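Local coordinates for 2-hydroxy-3-oxopropionate reductase (Polaromonas sp. JS666, PDB 4DLL), which probably reduces 2-hydroxy-3-oxopropionate (tartronate semialdehyde) to D-glycerate with a nicotinamide adenine dinucleotide cofactor, at residues 196-208 with 264-276. Sequence-based numbering, arbitrary orientation.
Sequences QLTKLANQMIVGI and IQLKDMRNALATA
Leu200 faces Ala272 where helices 196-208 and 264-276 cross at -125°, their axes 9.2 Å apart at closest approach. Leu200 is a knob in the hole formed by Asp268, Asn271, Ala272 and Thr275; its CD1 reaches Thr275 OG1 at 3.4 Å. That hydroxyl can lie against the Leu200 methyl because it is hydrogen-bonded to Asn271 O of its own helix, and the small Ala272 lets the backbones come close.

One turn on, Gln203 and Asp268 point at each other. A bend at chi2 (-37°) brings the Gln203 amide back to Asp268, where NE2 makes a weak hydrogen bond to OD2 of that residue (3.3 Å); amide and carboxylate planes stand nearly perpendicular. Lys267 NZ pairs with the other oxygen, OD1, so the buried acid has a partner on each oxygen.

Gln265 is long enough to span to the opposite backbone: NE2 donates to Gln203 O (2.9 Å) from 47° out of the carbonyl plane, an oxygen that already accepts from Gly207 N. Gly207, lacking a side chain, leaves room for this amide and for Met269. A leucine in place of Gln265 would probably forfeit this interhelical bond, leaving Gln203 O without its cross-helix donor, the Gly207 N bond remaining.

The crossing joins long helix 194-222 to helix 262-278 in the all-helical C-terminal domain. Pro128 of helix 128-140 touches Leu200 and Thr275, Thr286 of helix 284-301 packs on Met204, and Lys199 bonds to Val150 O of strand 144-151.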
ATOM      1  N   GLN A 196      -6.462 -14.645 -13.330  1.00 26.91           N
ATOM      2  CA  GLN A 196      -6.933 -14.984 -11.965  1.00 28.04           C
ATOM      3  C   GLN A 196      -5.798 -15.019 -10.973  1.00 26.86           C
ATOM      4  O   GLN A 196      -5.944 -14.647  -9.815  1.00 27.31           O
ATOM      5  CB  GLN A 196      -7.711 -16.294 -11.899  1.00 27.84           C
ATOM      6  CG  GLN A 196      -8.916 -16.282 -12.785  1.00 30.03           C
ATOM      7  CD  GLN A 196     -10.007 -15.324 -12.313  1.00 33.78           C
ATOM      8  OE1 GLN A 196     -10.966 -15.060 -13.044  1.00 40.27           O
ATOM      9  NE2 GLN A 196      -9.864 -14.792 -11.118  1.00 29.46           N
ATOM     10  N   LEU A 197      -4.640 -15.414 -11.452  1.00 27.89           N
ATOM     11  CA  LEU A 197      -3.506 -15.500 -10.570  1.00 28.47           C
ATOM     12  C   LEU A 197      -3.033 -14.128 -10.214  1.00 27.69           C
ATOM     13  O   LEU A 197      -2.587 -13.920  -9.092  1.00 27.68           O
ATOM     14  CB  LEU A 197      -2.408 -16.302 -11.242  1.00 29.92           C
ATOM     15  CG  LEU A 197      -1.098 -16.449 -10.509  1.00 31.81           C
ATOM     16  CD1 LEU A 197      -1.136 -17.779  -9.775  1.00 33.16           C
ATOM     17  CD2 LEU A 197       0.021 -16.374 -11.543  1.00 32.09           C
ATOM     18  N   THR A 198      -3.055 -13.196 -11.189  1.00 27.14           N
ATOM     19  CA  THR A 198      -2.611 -11.810 -10.895  1.00 24.96           C
ATOM     20  C   THR A 198      -3.672 -11.207 -10.010  1.00 24.26           C
ATOM     21  O   THR A 198      -3.382 -10.517  -9.077  1.00 23.92           O
ATOM     22  CB  THR A 198      -2.369 -10.990 -12.188  1.00 24.41           C
ATOM     23  OG1 THR A 198      -1.383 -11.666 -12.944  1.00 21.29           O
ATOM     24  CG2 THR A 198      -1.844  -9.592 -11.916  1.00 21.80           C
ATOM     25  N   LYS A 199      -4.931 -11.500 -10.320  1.00 24.18           N
ATOM     26  CA  LYS A 199      -5.984 -11.148  -9.413  1.00 23.39           C
ATOM     27  C   LYS A 199      -5.750 -11.564  -7.917  1.00 21.13           C
ATOM     28  O   LYS A 199      -6.020 -10.749  -7.032  1.00 18.28           O
ATOM     29  CB  LYS A 199      -7.351 -11.503  -9.914  1.00 22.50           C
ATOM     30  CG  LYS A 199      -8.531 -11.034  -8.986  1.00 22.09           C
ATOM     31  CD  LYS A 199      -8.702  -9.456  -8.763  1.00 19.54           C
ATOM     32  CE  LYS A 199     -10.160  -9.115  -8.326  1.00 20.65           C
ATOM     33  NZ  LYS A 199     -10.161  -7.820  -7.654  1.00 27.23           N
ATOM     34  N   LEU A 200      -5.176 -12.731  -7.646  1.00 21.65           N
ATOM     35  CA  LEU A 200      -5.105 -13.207  -6.224  1.00 21.68           C
ATOM     36  C   LEU A 200      -3.881 -12.518  -5.600  1.00 20.63           C
ATOM     37  O   LEU A 200      -3.936 -12.083  -4.464  1.00 21.42           O
ATOM     38  CB  LEU A 200      -4.964 -14.774  -6.123  1.00 20.48           C
ATOM     39  CG  LEU A 200      -6.124 -15.662  -6.514  1.00 24.60           C
ATOM     40  CD1 LEU A 200      -5.746 -17.212  -6.727  1.00 23.24           C
ATOM     41  CD2 LEU A 200      -7.306 -15.447  -5.543  1.00 21.51           C
ATOM     42  N   ALA A 201      -2.786 -12.345  -6.372  1.00 19.36           N
ATOM     43  CA  ALA A 201      -1.728 -11.451  -5.932  1.00 19.57           C
ATOM     44  C   ALA A 201      -2.298 -10.094  -5.507  1.00 20.02           C
ATOM     45  O   ALA A 201      -1.938  -9.592  -4.473  1.00 20.13           O
ATOM     46  CB  ALA A 201      -0.578 -11.285  -7.039  1.00 19.09           C
ATOM     47  N   ASN A 202      -3.166  -9.484  -6.309  1.00 21.23           N
ATOM     48  CA  ASN A 202      -3.721  -8.085  -6.021  1.00 22.21           C
ATOM     49  C   ASN A 202      -4.612  -8.175  -4.757  1.00 23.89           C
ATOM     50  O   ASN A 202      -4.567  -7.345  -3.826  1.00 24.40           O
ATOM     51  CB  ASN A 202      -4.591  -7.785  -7.235  1.00 22.15           C
ATOM     52  CG  ASN A 202      -5.101  -6.412  -7.302  1.00 24.62           C
ATOM     53  OD1 ASN A 202      -6.209  -6.098  -6.816  1.00 24.24           O
ATOM     54  ND2 ASN A 202      -4.336  -5.573  -8.019  1.00 15.19           N
ATOM     55  N   GLN A 203      -5.387  -9.243  -4.647  1.00 23.87           N
ATOM     56  CA  GLN A 203      -6.189  -9.358  -3.369  1.00 26.01           C
ATOM     57  C   GLN A 203      -5.368  -9.632  -2.058  1.00 26.30           C
ATOM     58  O   GLN A 203      -5.645  -9.061  -0.997  1.00 28.24           O
ATOM     59  CB  GLN A 203      -7.358 -10.351  -3.535  1.00 24.46           C
ATOM     60  CG  GLN A 203      -8.397  -9.974  -4.569  1.00 29.79           C
ATOM     61  CD  GLN A 203      -8.685  -8.449  -4.645  1.00 38.83           C
ATOM     62  OE1 GLN A 203      -8.049  -7.714  -5.432  1.00 37.62           O
ATOM     63  NE2 GLN A 203      -9.609  -7.970  -3.791  1.00 35.60           N
HETATM   64  N   MSE A 204      -4.388 -10.505  -2.107  1.00 27.84           N
HETATM   65  CA  MSE A 204      -3.348 -10.537  -1.047  1.00 29.28           C
HETATM   66  C   MSE A 204      -2.843  -9.152  -0.656  1.00 27.80           C
HETATM   67  O   MSE A 204      -2.788  -8.822   0.511  1.00 27.52           O
HETATM   68  CB  MSE A 204      -2.129 -11.325  -1.547  1.00 28.80           C
HETATM   69  CG  MSE A 204      -2.433 -12.738  -1.687  1.00 36.79           C
HETATM   70 SE   MSE A 204      -1.109 -13.806  -2.667  1.00 49.75          SE
HETATM   71  CE  MSE A 204      -2.497 -14.701  -3.628  1.00 46.61           C
ATOM     72  N   ILE A 205      -2.381  -8.359  -1.622  1.00 26.96           N
ATOM     73  CA  ILE A 205      -1.874  -7.021  -1.267  1.00 25.29           C
ATOM     74  C   ILE A 205      -2.983  -6.161  -0.698  1.00 25.27           C
ATOM     75  O   ILE A 205      -2.798  -5.493   0.284  1.00 25.28           O
ATOM     76  CB  ILE A 205      -1.218  -6.264  -2.485  1.00 26.78           C
ATOM     77  CG1 ILE A 205      -0.013  -7.023  -3.048  1.00 22.77           C
ATOM     78  CG2 ILE A 205      -0.885  -4.806  -2.107  1.00 21.37           C
ATOM     79  CD1 ILE A 205       0.644  -6.210  -4.243  1.00 26.02           C
ATOM     80  N   VAL A 206      -4.171  -6.214  -1.249  1.00 26.42           N
ATOM     81  CA  VAL A 206      -5.225  -5.388  -0.666  1.00 28.50           C
ATOM     82  C   VAL A 206      -5.567  -5.906   0.766  1.00 28.56           C
ATOM     83  O   VAL A 206      -5.685  -5.113   1.706  1.00 29.09           O
ATOM     84  CB  VAL A 206      -6.523  -5.268  -1.621  1.00 28.04           C
ATOM     85  CG1 VAL A 206      -7.756  -4.627  -0.906  1.00 28.93           C
ATOM     86  CG2 VAL A 206      -6.219  -4.533  -2.881  1.00 29.27           C
ATOM     87  N   GLY A 207      -5.752  -7.210   0.904  1.00 28.63           N
ATOM     88  CA  GLY A 207      -6.123  -7.826   2.178  1.00 28.93           C
ATOM     89  C   GLY A 207      -5.111  -7.592   3.280  1.00 29.55           C
ATOM     90  O   GLY A 207      -5.480  -7.329   4.410  1.00 30.51           O
ATOM     91  N   ILE A 208      -3.830  -7.659   2.968  1.00 28.85           N
ATOM     92  CA  ILE A 208      -2.812  -7.357   3.974  1.00 29.04           C
ATOM     93  C   ILE A 208      -2.687  -5.837   4.288  1.00 29.60           C
ATOM     94  O   ILE A 208      -2.523  -5.462   5.451  1.00 32.02           O
ATOM     95  CB  ILE A 208      -1.454  -7.961   3.527  1.00 28.81           C
ATOM     96  CG1 ILE A 208      -1.543  -9.502   3.385  1.00 29.02           C
ATOM     97  CG2 ILE A 208      -0.390  -7.638   4.477  1.00 30.74           C
ATOM     98  CD1 ILE A 208      -0.451 -10.102   2.413  1.00 22.38           C
ATOM     99  N   ILE A 264     -15.996 -11.741   1.056  1.00 36.75           N
ATOM    100  CA  ILE A 264     -15.388 -11.821  -0.269  1.00 36.20           C
ATOM    101  C   ILE A 264     -13.878 -11.784  -0.107  1.00 34.88           C
ATOM    102  O   ILE A 264     -13.177 -12.555  -0.732  1.00 34.19           O
ATOM    103  CB  ILE A 264     -15.856 -10.662  -1.175  1.00 35.65           C
ATOM    104  CG1 ILE A 264     -17.391 -10.535  -1.106  1.00 37.73           C
ATOM    105  CG2 ILE A 264     -15.358 -10.841  -2.600  1.00 34.27           C
ATOM    106  CD1 ILE A 264     -18.173 -11.182  -2.241  1.00 38.64           C
ATOM    107  N   GLN A 265     -13.376 -10.912   0.756  1.00 35.61           N
ATOM    108  CA  GLN A 265     -11.922 -10.842   0.974  1.00 36.03           C
ATOM    109  C   GLN A 265     -11.422 -12.159   1.576  1.00 36.39           C
ATOM    110  O   GLN A 265     -10.340 -12.617   1.191  1.00 36.94           O
ATOM    111  CB  GLN A 265     -11.514  -9.640   1.817  1.00 34.75           C
ATOM    112  CG  GLN A 265      -9.988  -9.480   1.980  1.00 35.76           C
ATOM    113  CD  GLN A 265      -9.276  -8.905   0.747  1.00 33.40           C
ATOM    114  OE1 GLN A 265      -9.789  -8.029   0.079  1.00 38.50           O
ATOM    115  NE2 GLN A 265      -8.092  -9.373   0.481  1.00 35.00           N
ATOM    116  N   LEU A 266     -12.224 -12.779   2.466  1.00 36.09           N
ATOM    117  CA  LEU A 266     -11.895 -14.081   3.059  1.00 36.24           C
ATOM    118  C   LEU A 266     -11.728 -15.119   1.964  1.00 36.77           C
ATOM    119  O   LEU A 266     -10.720 -15.834   1.917  1.00 37.02           O
ATOM    120  CB  LEU A 266     -12.968 -14.546   4.027  1.00 36.31           C
ATOM    121  CG  LEU A 266     -12.753 -15.960   4.616  1.00 38.08           C
ATOM    122  CD1 LEU A 266     -11.475 -16.098   5.516  1.00 33.77           C
ATOM    123  CD2 LEU A 266     -14.023 -16.421   5.361  1.00 35.44           C
ATOM    124  N   LYS A 267     -12.698 -15.152   1.057  1.00 36.31           N
ATOM    125  CA  LYS A 267     -12.655 -16.023  -0.084  1.00 36.40           C
ATOM    126  C   LYS A 267     -11.405 -15.713  -0.910  1.00 36.97           C
ATOM    127  O   LYS A 267     -10.702 -16.643  -1.336  1.00 38.99           O
ATOM    128  CB  LYS A 267     -13.977 -15.874  -0.890  1.00 36.29           C
ATOM    129  CG  LYS A 267     -14.146 -16.797  -2.106  1.00 39.93           C
ATOM    130  CD  LYS A 267     -15.080 -16.188  -3.251  1.00 44.56           C
ATOM    131  CE  LYS A 267     -15.065 -14.627  -3.405  1.00 46.19           C
ATOM    132  NZ  LYS A 267     -13.845 -14.012  -4.093  1.00 42.69           N
ATOM    133  N   ASP A 268     -11.093 -14.446  -1.150  1.00 36.28           N
ATOM    134  CA  ASP A 268      -9.878 -14.160  -1.922  1.00 37.44           C
ATOM    135  C   ASP A 268      -8.681 -14.759  -1.201  1.00 36.18           C
ATOM    136  O   ASP A 268      -7.868 -15.387  -1.827  1.00 36.37           O
ATOM    137  CB  ASP A 268      -9.600 -12.650  -2.194  1.00 37.89           C
ATOM    138  CG  ASP A 268     -10.771 -11.906  -2.819  1.00 40.71           C
ATOM    139  OD1 ASP A 268     -11.520 -12.476  -3.684  1.00 44.68           O
ATOM    140  OD2 ASP A 268     -10.923 -10.707  -2.432  1.00 43.49           O
HETATM  141  N   MSE A 269      -8.577 -14.561   0.102  1.00 35.72           N
HETATM  142  CA  MSE A 269      -7.472 -15.180   0.887  1.00 36.54           C
HETATM  143  C   MSE A 269      -7.427 -16.723   0.749  1.00 34.68           C
HETATM  144  O   MSE A 269      -6.382 -17.270   0.476  1.00 32.65           O
HETATM  145  CB  MSE A 269      -7.506 -14.775   2.388  1.00 37.98           C
HETATM  146  CG  MSE A 269      -7.542 -13.262   2.691  1.00 44.90           C
HETATM  147 SE   MSE A 269      -6.032 -12.156   1.882  1.00 61.02          SE
HETATM  148  CE  MSE A 269      -6.678 -11.973   0.040  1.00 55.74           C
ATOM    149  N   ARG A 270      -8.581 -17.378   0.901  1.00 34.30           N
ATOM    150  CA  ARG A 270      -8.714 -18.831   0.796  1.00 33.77           C
ATOM    151  C   ARG A 270      -8.334 -19.350  -0.587  1.00 32.28           C
ATOM    152  O   ARG A 270      -7.527 -20.273  -0.707  1.00 31.08           O
ATOM    153  CB  ARG A 270     -10.142 -19.287   1.155  1.00 34.23           C
ATOM    154  CG  ARG A 270     -10.661 -18.828   2.509  1.00 36.56           C
ATOM    155  CD  ARG A 270     -10.439 -19.893   3.540  1.00 43.32           C
ATOM    156  NE  ARG A 270     -10.976 -19.603   4.870  1.00 45.52           N
ATOM    157  CZ  ARG A 270     -12.248 -19.732   5.254  1.00 45.51           C
ATOM    158  NH1 ARG A 270     -13.204 -20.145   4.431  1.00 46.78           N
ATOM    159  NH2 ARG A 270     -12.560 -19.445   6.495  1.00 45.37           N
ATOM    160  N   ASN A 271      -8.895 -18.758  -1.638  1.00 31.80           N
ATOM    161  CA  ASN A 271      -8.422 -19.079  -2.991  1.00 32.49           C
ATOM    162  C   ASN A 271      -6.934 -18.859  -3.232  1.00 31.46           C
ATOM    163  O   ASN A 271      -6.317 -19.568  -4.016  1.00 32.12           O
ATOM    164  CB  ASN A 271      -9.219 -18.324  -4.046  1.00 34.08           C
ATOM    165  CG  ASN A 271     -10.590 -18.827  -4.123  1.00 33.36           C
ATOM    166  OD1 ASN A 271     -10.804 -19.992  -3.886  1.00 39.93           O
ATOM    167  ND2 ASN A 271     -11.532 -17.969  -4.390  1.00 34.85           N
ATOM    168  N   ALA A 272      -6.355 -17.895  -2.559  1.00 30.41           N
ATOM    169  CA  ALA A 272      -4.919 -17.589  -2.796  1.00 31.17           C
ATOM    170  C   ALA A 272      -4.110 -18.681  -2.110  1.00 31.46           C
ATOM    171  O   ALA A 272      -3.061 -19.103  -2.606  1.00 30.63           O
ATOM    172  CB  ALA A 272      -4.545 -16.285  -2.226  1.00 29.74           C
ATOM    173  N   LEU A 273      -4.629 -19.143  -0.974  1.00 31.90           N
ATOM    174  CA  LEU A 273      -3.940 -20.154  -0.216  1.00 32.02           C
ATOM    175  C   LEU A 273      -4.061 -21.552  -0.851  1.00 31.17           C
ATOM    176  O   LEU A 273      -3.087 -22.297  -0.834  1.00 32.03           O
ATOM    177  CB  LEU A 273      -4.371 -20.123   1.254  1.00 32.32           C
ATOM    178  CG  LEU A 273      -3.891 -18.957   2.104  1.00 32.42           C
ATOM    179  CD1 LEU A 273      -4.364 -19.188   3.514  1.00 34.72           C
ATOM    180  CD2 LEU A 273      -2.326 -18.714   2.075  1.00 31.38           C
ATOM    181  N   ALA A 274      -5.205 -21.851  -1.470  1.00 30.64           N
ATOM    182  CA  ALA A 274      -5.457 -23.076  -2.222  1.00 29.02           C
ATOM    183  C   ALA A 274      -4.590 -23.145  -3.446  1.00 29.95           C
ATOM    184  O   ALA A 274      -4.005 -24.200  -3.804  1.00 29.82           O
ATOM    185  CB  ALA A 274      -6.904 -23.168  -2.632  1.00 28.01           C
ATOM    186  N   THR A 275      -4.496 -22.012  -4.107  1.00 28.87           N
ATOM    187  CA  THR A 275      -3.555 -21.885  -5.206  1.00 28.40           C
ATOM    188  C   THR A 275      -2.155 -22.045  -4.719  1.00 27.79           C
ATOM    189  O   THR A 275      -1.339 -22.709  -5.380  1.00 29.32           O
ATOM    190  CB  THR A 275      -3.733 -20.532  -5.942  1.00 27.04           C
ATOM    191  OG1 THR A 275      -5.065 -20.519  -6.427  1.00 29.57           O
ATOM    192  CG2 THR A 275      -2.781 -20.398  -7.113  1.00 25.64           C
ATOM    193  N   ALA A 276      -1.819 -21.440  -3.590  1.00 28.41           N
ATOM    194  CA  ALA A 276      -0.414 -21.632  -3.123  1.00 29.33           C
ATOM    195  C   ALA A 276      -0.065 -23.136  -2.871  1.00 30.32           C
ATOM    196  O   ALA A 276       1.016 -23.574  -3.234  1.00 29.48           O
ATOM    197  CB  ALA A 276      -0.111 -20.805  -1.945  1.00 28.54           C
TER